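Carbohydrate binding module family 33 and 10 domain protein (Teredinibacter turnerae, PDB 6RW7) is the AA10 lytic polysaccharide monooxygenase domain of a longer protein, a copper-binding oxidoreductase that probably binds and acts on cellulose. Local coordinates at residues C142-V147 with S152-V157; G149-S152 with E158-M161. One frame throughout, in Å; residues are numbered along the deposited sequence.

Contact 1 (C142-V147 with S152-V157); sequences CDESIV and STNSAV. With NA (sodium ion), chain B.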
# COMPACT_ATOMS: atom_id res chain seq x y z
N CYS A 142 -12.72 1.38 2.55
CA CYS A 142 -12.52 1.03 3.97
C CYS A 142 -11.81 2.21 4.62
O CYS A 142 -10.83 2.68 4.05
CB CYS A 142 -11.73 -0.26 4.06
SG CYS A 142 -11.52 -0.92 5.73
N ASP A 143 -12.35 2.72 5.70
CA ASP A 143 -11.79 3.91 6.39
C ASP A 143 -12.13 3.72 7.85
O ASP A 143 -13.30 3.88 8.22
CB ASP A 143 -12.33 5.21 5.78
CG ASP A 143 -11.80 6.47 6.44
OD1 ASP A 143 -11.00 6.37 7.37
OD2 ASP A 143 -12.23 7.52 6.05
N GLU A 144 -11.16 3.23 8.62
CA GLU A 144 -11.37 2.82 10.01
C GLU A 144 -10.46 3.68 10.87
O GLU A 144 -9.22 3.60 10.70
CB GLU A 144 -11.12 1.33 10.17
CG GLU A 144 -12.11 0.49 9.38
CD GLU A 144 -13.56 0.57 9.81
OE1 GLU A 144 -13.87 1.15 10.88
OE2 GLU A 144 -14.42 0.09 9.03
N SER A 145 -11.05 4.38 11.83
CA SER A 145 -10.29 5.23 12.77
C SER A 145 -10.48 4.76 14.21
O SER A 145 -11.46 4.06 14.55
CB SER A 145 -10.66 6.67 12.58
OG SER A 145 -11.99 6.92 12.98
N ILE A 146 -9.49 5.09 15.02
CA ILE A 146 -9.49 4.85 16.49
C ILE A 146 -9.22 6.19 17.17
O ILE A 146 -8.61 7.08 16.57
CB ILE A 146 -8.45 3.80 16.91
CG1 ILE A 146 -7.03 4.16 16.46
CG2 ILE A 146 -8.86 2.41 16.45
CD1 ILE A 146 -5.99 3.27 17.08
N VAL A 147 -9.73 6.34 18.38
CA VAL A 147 -9.13 7.31 19.33
C VAL A 147 -7.64 7.00 19.33
O VAL A 147 -7.26 5.83 19.50
CB VAL A 147 -9.77 7.17 20.72
CG1 VAL A 147 -9.03 8.00 21.75
CG2 VAL A 147 -11.23 7.57 20.67
N SER A 152 -9.17 -0.40 21.32
CA SER A 152 -10.49 -0.87 21.83
C SER A 152 -11.63 -0.02 21.26
O SER A 152 -12.80 -0.46 21.33
CB SER A 152 -10.49 -0.89 23.35
OG SER A 152 -10.63 0.43 23.85
N THR A 153 -11.34 1.11 20.63
CA THR A 153 -12.39 2.06 20.17
C THR A 153 -12.88 1.72 18.75
O THR A 153 -13.76 2.45 18.26
CB THR A 153 -11.95 3.51 20.30
OG1 THR A 153 -10.80 3.74 19.47
CG2 THR A 153 -11.65 3.86 21.74
N ASN A 154 -12.38 0.65 18.12
CA ASN A 154 -12.87 0.26 16.77
C ASN A 154 -12.70 -1.25 16.65
O ASN A 154 -11.55 -1.73 16.63
CB ASN A 154 -12.19 1.03 15.64
CG ASN A 154 -12.85 0.80 14.30
OD1 ASN A 154 -13.45 -0.27 14.07
ND2 ASN A 154 -12.82 1.81 13.45
N SER A 155 -13.79 -1.99 16.54
CA SER A 155 -13.73 -3.47 16.52
C SER A 155 -13.14 -3.98 15.21
O SER A 155 -12.80 -5.19 15.15
CB SER A 155 -15.09 -4.07 16.77
OG SER A 155 -16.01 -3.59 15.82
N ALA A 156 -12.98 -3.12 14.21
CA ALA A 156 -12.38 -3.51 12.91
C ALA A 156 -10.85 -3.40 12.93
O ALA A 156 -10.24 -3.82 11.95
CB ALA A 156 -12.95 -2.68 11.80
N VAL A 157 -10.24 -2.85 13.98
CA VAL A 157 -8.79 -2.53 14.00
C VAL A 157 -8.18 -3.20 15.22
O VAL A 157 -8.68 -2.98 16.33
CB VAL A 157 -8.53 -1.01 14.00
CG1 VAL A 157 -7.06 -0.75 13.79
CG2 VAL A 157 -9.37 -0.23 12.98
NA NA B . -10.13 -3.00 18.12
O HOH W 1 -13.24 5.07 16.61
O HOH W 2 -12.12 -3.20 19.49
O HOH W 3 -10.67 -5.20 17.41
O HOH W 4 -8.79 -4.13 19.69
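Ile146 and Thr153 bring the two backbones to their closest approach, CA to CA 5.5 Å, and from there the chains diverge until the CA atoms of Glu144 and Ala156 stand 7.0 Å apart. Asn154 illustrates how one amide can organise a loop by using all its polar atoms. Its CG lies anti to the backbone N (chi1 -170°), which carries the amide across to the strand, where ND2 spends both hydrogens: one on Glu144 OE1 at 2.9 Å, through the anti lone pair of that oxygen, the other on Ser145 O at 2.8 Å. Both acceptors lie in the amide plane, whereas the carboxylate is turned 78° against it. OD1 works inward, accepting from Ala156 N at 2.9 Å in an Asx turn that is superposed on the type I turn Asn154 to Val157. The backbone O atoms of Asn154 and Val157, at the ends of that turn, both bind sodium, the latter at 2.3 Å. An alanine here is likely to leave Ser145 O and Glu144 OE1 without their common donor and the sodium-binding turn less firmly tied to the strand. Van der Waals contacts complete the interface: Glu144 CB meets Val157 CG2 at 3.7 Å, the bend at chi2 sets the carboxylate beside the Ala156 methyl, and Ile146 CG2 rests against Asn154 CB. Thr153 OG1 takes a weak bond from Val147 N and has its stronger partner in Asp150 O. Strand 142-145, which supplies most of the segment 142-147, pairs antiparallel with 111-118 in the mixed sheet, Val157 opens the edge strand of the antiparallel sheet, and the Cys142-Cys170 disulfide ties the two sheets of the beta-sandwich together.

Contact 2 (G149-S152 with E158-M161); sequences GDFS and EADM. With NA (sodium ion), chain B.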
# COMPACT_ATOMS: atom_id res chain seq x y z
N GLY A 149 -4.21 5.58 19.40
CA GLY A 149 -3.49 4.60 20.22
C GLY A 149 -4.41 3.66 20.99
O GLY A 149 -3.91 2.72 21.62
N ASP A 150 -5.71 3.91 20.96
CA ASP A 150 -6.69 3.13 21.75
C ASP A 150 -7.43 2.19 20.80
O ASP A 150 -8.48 2.57 20.26
CB ASP A 150 -7.61 4.03 22.56
CG ASP A 150 -8.49 3.22 23.50
OD1 ASP A 150 -8.50 1.95 23.38
OD2 ASP A 150 -9.14 3.84 24.35
N PHE A 151 -6.93 0.98 20.63
CA PHE A 151 -7.46 0.06 19.60
C PHE A 151 -8.81 -0.52 20.04
O PHE A 151 -9.54 -0.99 19.17
CB PHE A 151 -6.42 -1.01 19.27
CG PHE A 151 -5.32 -0.46 18.41
CD1 PHE A 151 -4.30 0.30 18.97
CD2 PHE A 151 -5.31 -0.64 17.04
CE1 PHE A 151 -3.28 0.80 18.20
CE2 PHE A 151 -4.28 -0.12 16.25
CZ PHE A 151 -3.28 0.62 16.83
N SER A 152 -9.17 -0.40 21.32
CA SER A 152 -10.49 -0.87 21.83
C SER A 152 -11.63 -0.02 21.26
O SER A 152 -12.80 -0.46 21.33
CB SER A 152 -10.49 -0.89 23.35
OG SER A 152 -10.63 0.43 23.85
N GLU A 158 -7.13 -4.00 15.03
CA GLU A 158 -6.47 -4.74 16.12
C GLU A 158 -4.97 -4.44 16.10
O GLU A 158 -4.37 -4.43 15.00
CB GLU A 158 -6.84 -6.19 15.88
CG GLU A 158 -6.06 -7.22 16.65
CD GLU A 158 -6.67 -8.55 16.26
OE1 GLU A 158 -6.24 -9.12 15.25
OE2 GLU A 158 -7.67 -8.92 16.89
N ALA A 159 -4.40 -4.19 17.27
CA ALA A 159 -2.95 -4.09 17.48
C ALA A 159 -2.41 -5.48 17.83
O ALA A 159 -2.90 -6.10 18.78
CB ALA A 159 -2.63 -3.10 18.56
N ASP A 160 -1.44 -5.98 17.08
CA ASP A 160 -0.71 -7.22 17.42
C ASP A 160 0.67 -6.80 17.90
O ASP A 160 1.56 -6.59 17.08
CB ASP A 160 -0.73 -8.17 16.23
CG ASP A 160 0.15 -9.39 16.39
OD1 ASP A 160 0.82 -9.52 17.45
OD2 ASP A 160 0.15 -10.18 15.43
N MET A 161 0.84 -6.66 19.20
CA MET A 161 2.09 -6.12 19.78
C MET A 161 3.23 -7.14 19.61
O MET A 161 4.39 -6.73 19.46
CB MET A 161 1.89 -5.81 21.27
CG MET A 161 0.76 -4.85 21.53
SD MET A 161 0.99 -3.34 20.56
CE MET A 161 2.47 -2.72 21.36
NA NA B . -10.13 -3.00 18.12
O HOH W 2 -12.12 -3.20 19.49
O HOH W 3 -10.67 -5.20 17.41
O HOH W 4 -8.79 -4.13 19.69
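The Phe151 ring carries the methyl of Ala159 over the centre of one face, 3.7 Å from CB to the ring centroid and only 9° off the normal, a nearly ideal CH-pi contact. The opposite face is taken by CD1 of Ile146, so the phenyl is held between two aliphatic groups. Beyond the methyl, CD2 comes within 3.7 Å of Ala159 N and within 3.9 Å of Glu158 C, the latter approached obliquely. With CG anti to its own carbonyl carbon (chi1 -75°), the ring leans over the strand while the main chain of the same residue does different work: Phe151 O binds sodium at 2.3 Å. One residue thus shows how an apolar ring and a polar carbonyl can fix a loop from two directions. The ion's six oxygens are completed by three waters and the carbonyls of Asn154 and Val157.

One residue earlier in the chain, Asp150 shapes the backbone. Its OD1 accepts from Ser152 OG at 2.7 Å on the syn side and from Ser152 N at 3.2 Å on the anti side, both donors lying on the same face of the carboxylate, and the second bond makes an Asx turn at the start of the 3-10 segment.

The CB of Glu158 is directed away from the segment 149-152, and its carboxylate bonds Asn167 ND2 through OE1. Its backbone pairs with the same residue, which places 157-160 as the edge strand beside 165-172. Ala159 also touches Phe108, and Gly149 is bonded through its backbone to Thr111, at the beginning of strand 111-118.

How the contacts relate
Contacts 1 and 2 interleave along the chain in the order 142-147, 149-152, 152-157, 158-161, and meet at Ser152; their centres lie 9 Å apart. Together they describe the connection that leaves strand 142-145 of the mixed sheet and enters strand 157-160 of the antiparallel one. Side chains join them as well: Val157 CG1 packs on Phe151 CD2 at 3.7 Å. The sodium ion is common to both, drawing carbonyls from each, so metal, turn and aromatic packing define one compact loop. It lies at the sandwich margin, the Phe151 side chain about 13 Å from the copper(I) ion, and therefore is a structural neighbour of that site, not part of it.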